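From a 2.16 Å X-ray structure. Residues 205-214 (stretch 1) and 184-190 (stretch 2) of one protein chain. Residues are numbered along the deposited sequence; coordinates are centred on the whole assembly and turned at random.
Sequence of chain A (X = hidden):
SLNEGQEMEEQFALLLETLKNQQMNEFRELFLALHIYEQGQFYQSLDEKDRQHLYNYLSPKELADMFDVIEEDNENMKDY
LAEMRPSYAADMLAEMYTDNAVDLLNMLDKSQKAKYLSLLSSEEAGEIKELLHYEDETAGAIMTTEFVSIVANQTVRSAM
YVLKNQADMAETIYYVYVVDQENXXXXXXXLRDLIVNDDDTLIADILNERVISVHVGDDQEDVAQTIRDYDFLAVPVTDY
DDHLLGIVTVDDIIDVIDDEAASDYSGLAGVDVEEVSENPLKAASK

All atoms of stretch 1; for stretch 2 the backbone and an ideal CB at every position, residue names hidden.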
# COMPACT_ATOMS: atom_id res chain seq x y z
N ASP A 205 4.54 -23.42 7.27
CA ASP A 205 5.13 -23.18 8.58
C ASP A 205 5.29 -21.72 8.96
O ASP A 205 5.45 -21.40 10.13
CB ASP A 205 6.49 -23.89 8.68
CG ASP A 205 6.34 -25.39 8.88
OD1 ASP A 205 5.42 -25.79 9.62
OD2 ASP A 205 7.14 -26.16 8.32
N ILE A 206 5.23 -20.83 7.97
CA ILE A 206 5.39 -19.41 8.26
C ILE A 206 4.18 -18.55 7.89
O ILE A 206 4.18 -17.35 8.16
CB ILE A 206 6.64 -18.84 7.57
CG1 ILE A 206 6.63 -19.21 6.08
CG2 ILE A 206 7.90 -19.36 8.26
CD1 ILE A 206 7.66 -18.48 5.27
N LEU A 207 3.16 -19.16 7.28
CA LEU A 207 1.96 -18.43 6.87
C LEU A 207 1.14 -17.97 8.08
O LEU A 207 1.30 -18.49 9.18
CB LEU A 207 1.10 -19.32 5.96
CG LEU A 207 0.37 -20.51 6.61
CD1 LEU A 207 -0.89 -20.02 7.31
CD2 LEU A 207 -0.02 -21.51 5.55
N ASN A 208 0.27 -16.99 7.88
CA ASN A 208 -0.57 -16.51 8.97
C ASN A 208 -1.93 -17.16 8.83
O ASN A 208 -2.57 -17.04 7.79
CB ASN A 208 -0.73 -15.00 8.91
CG ASN A 208 -1.29 -14.43 10.20
OD1 ASN A 208 -2.12 -15.05 10.87
ND2 ASN A 208 -0.83 -13.23 10.56
N GLU A 209 -2.38 -17.83 9.89
CA GLU A 209 -3.69 -18.49 9.86
C GLU A 209 -4.82 -17.49 10.02
O GLU A 209 -5.91 -17.72 9.50
CB GLU A 209 -3.80 -19.53 10.97
CG GLU A 209 -2.84 -20.68 10.87
CD GLU A 209 -3.25 -21.85 11.73
OE1 GLU A 209 -3.56 -21.64 12.93
OE2 GLU A 209 -3.28 -22.99 11.21
N ARG A 210 -4.57 -16.41 10.75
CA ARG A 210 -5.61 -15.40 10.97
C ARG A 210 -5.70 -14.38 9.83
O ARG A 210 -5.52 -13.18 10.03
CB ARG A 210 -5.37 -14.67 12.29
CG ARG A 210 -5.51 -15.56 13.51
CD ARG A 210 -5.25 -14.77 14.78
NE ARG A 210 -6.27 -13.74 15.00
CZ ARG A 210 -7.51 -13.99 15.42
NH1 ARG A 210 -7.88 -15.23 15.68
NH2 ARG A 210 -8.37 -12.99 15.59
N VAL A 211 -5.99 -14.87 8.62
CA VAL A 211 -6.11 -13.99 7.47
C VAL A 211 -7.45 -13.26 7.50
O VAL A 211 -8.50 -13.88 7.69
CB VAL A 211 -5.95 -14.77 6.15
CG1 VAL A 211 -6.89 -15.97 6.14
CG2 VAL A 211 -6.23 -13.86 4.98
N ILE A 212 -7.39 -11.95 7.35
CA ILE A 212 -8.57 -11.09 7.36
C ILE A 212 -9.08 -10.96 5.92
O ILE A 212 -8.30 -10.73 5.00
CB ILE A 212 -8.22 -9.66 7.88
CG1 ILE A 212 -7.70 -9.74 9.33
CG2 ILE A 212 -9.43 -8.76 7.81
CD1 ILE A 212 -6.25 -10.22 9.42
N SER A 213 -10.39 -11.11 5.75
CA SER A 213 -10.99 -10.99 4.43
C SER A 213 -12.40 -10.43 4.57
O SER A 213 -12.91 -10.30 5.68
CB SER A 213 -11.06 -12.36 3.74
OG SER A 213 -11.91 -13.25 4.45
N VAL A 214 -13.00 -10.09 3.43
CA VAL A 214 -14.35 -9.54 3.39
C VAL A 214 -15.17 -10.40 2.43
O VAL A 214 -14.60 -11.15 1.62
CB VAL A 214 -14.33 -8.08 2.88
CG1 VAL A 214 -13.50 -7.22 3.81
CG2 VAL A 214 -13.76 -8.02 1.46
N UNK A 184 -9.99 -22.57 -1.46
CA UNK A 184 -10.48 -22.06 -0.19
C UNK A 184 -9.34 -21.21 0.38
O UNK A 184 -8.19 -21.64 0.37
CB UNK A 184 -10.90 -23.18 0.76
N UNK A 185 -9.67 -20.00 0.86
CA UNK A 185 -8.66 -19.12 1.44
C UNK A 185 -8.34 -19.64 2.83
O UNK A 185 -9.18 -19.60 3.73
CB UNK A 185 -9.14 -17.67 1.49
N UNK A 186 -7.12 -20.13 3.01
CA UNK A 186 -6.73 -20.69 4.31
C UNK A 186 -5.56 -19.99 5.01
O UNK A 186 -5.18 -20.37 6.11
CB UNK A 186 -6.37 -22.17 4.12
N UNK A 187 -4.99 -18.97 4.38
CA UNK A 187 -3.88 -18.28 5.01
C UNK A 187 -3.32 -17.15 4.17
O UNK A 187 -3.78 -16.89 3.06
CB UNK A 187 -2.77 -19.28 5.33
N UNK A 188 -2.31 -16.48 4.72
CA UNK A 188 -1.69 -15.36 4.03
C UNK A 188 -0.29 -15.11 4.57
O UNK A 188 0.01 -15.45 5.72
CB UNK A 188 -2.55 -14.10 4.17
N UNK A 189 0.57 -14.52 3.74
CA UNK A 189 1.92 -14.17 4.14
C UNK A 189 2.34 -12.94 3.34
O UNK A 189 2.20 -12.91 2.12
CB UNK A 189 2.89 -15.34 3.92
N UNK A 190 2.82 -11.92 4.03
CA UNK A 190 3.26 -10.69 3.37
C UNK A 190 4.59 -10.98 2.69
O UNK A 190 5.33 -11.86 3.12
CB UNK A 190 3.39 -9.53 4.36

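Position 184 lies beyond the reach of stretch 1: no atom of it comes within 5.5 Å of the ideal CB, so this contact sets no preference and polar or apolar residues would serve equally. The deposited residue is H184, whose ND1 is hydrogen-bonded elsewhere in the structure.

At position 185 the CA-to-CB bond points toward stretch 1, but the ideal CB is still 5.4 Å from V211 CG1. The gap calls for a side chain with some length, and the methyls of V211 make it an apolar one: leucine, isoleucine or methionine would all suit. It is L185, with chi1 in t, and its CD2 ends 4.2 Å from V211 CG2 and 3.9 Å from S213 CB, so one methyl bridges two residues of the facing loop.

Position 186 turns its CA-to-CB bond away, with nothing of stretch 1 near the CB. Many residues would fit, polar or apolar; with psi near 0° the backbone gives no strong reason for beta-branching. V186 is found, its side chain making no close contact.

Position 187 is the strictest. Its phi/psi of 179/179 is fully extended, and an ideal CB would sit 2.8 Å from L207 CD1, a clash, and 3.3 Å from N208 O. Glycine is the natural reading, and G187 is what is there. Its bare CA lets N208 O approach to 3.3 Å from G187 CA, and L207 CD1 lies 4.2 Å from that same CA.

At position 188 the backbone does the pairing. The residue forms a single antiparallel bridge with N208: its N donates to N208 O at 3.1 Å, and its O accepts from N208 N at 2.7 Å. Both bonds are independent of the side chain, but the CB, directed sideways, lies 3.8 Å from V211 CG2. A compact apolar group such as valine, alanine or isoleucine is expected. V188 places CG1 3.6 Å from V211 CB, and the same CG1 packs 3.9 Å from N208 CB, touching the aliphatic base of a polar residue.

Position 189 also points its CB sideways, 4.4 Å from L207 CA, with the I206 side chain farther out. An apolar side chain with some reach would span that distance; isoleucine, leucine or methionine would do. It is I189, and with both chi angles in t the chain extends until its CD1 meets I206 CD1 at 3.4 Å, a tight methyl contact.

Position 190 has no neighbour in stretch 1, so the contact leaves it free. S190 is an N-cap: its side chain caps a backbone N just past the stretch.

Stretch 2, residues 184-190: HLVGVIS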
# COMPACT_ATOMS: atom_id res chain seq x y z
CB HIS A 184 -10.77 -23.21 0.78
CG HIS A 184 -12.08 -23.89 0.54
ND1 HIS A 184 -12.29 -25.22 0.84
CD2 HIS A 184 -13.26 -23.42 0.06
CE1 HIS A 184 -13.54 -25.54 0.57
NE2 HIS A 184 -14.15 -24.46 0.10
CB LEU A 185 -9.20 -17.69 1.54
CG LEU A 185 -8.30 -16.64 2.20
CD1 LEU A 185 -6.96 -16.53 1.47
CD2 LEU A 185 -9.03 -15.30 2.22
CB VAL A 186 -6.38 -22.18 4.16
CG1 VAL A 186 -7.59 -22.94 3.63
CG2 VAL A 186 -5.17 -22.35 3.22
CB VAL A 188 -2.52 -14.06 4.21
CG1 VAL A 188 -2.58 -13.68 5.69
CG2 VAL A 188 -1.91 -12.93 3.41
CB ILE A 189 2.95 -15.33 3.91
CG1 ILE A 189 4.27 -14.97 4.60
CG2 ILE A 189 3.23 -15.54 2.42
CD1 ILE A 189 5.21 -16.14 4.79
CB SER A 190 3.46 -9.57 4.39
OG SER A 190 4.52 -9.88 5.26
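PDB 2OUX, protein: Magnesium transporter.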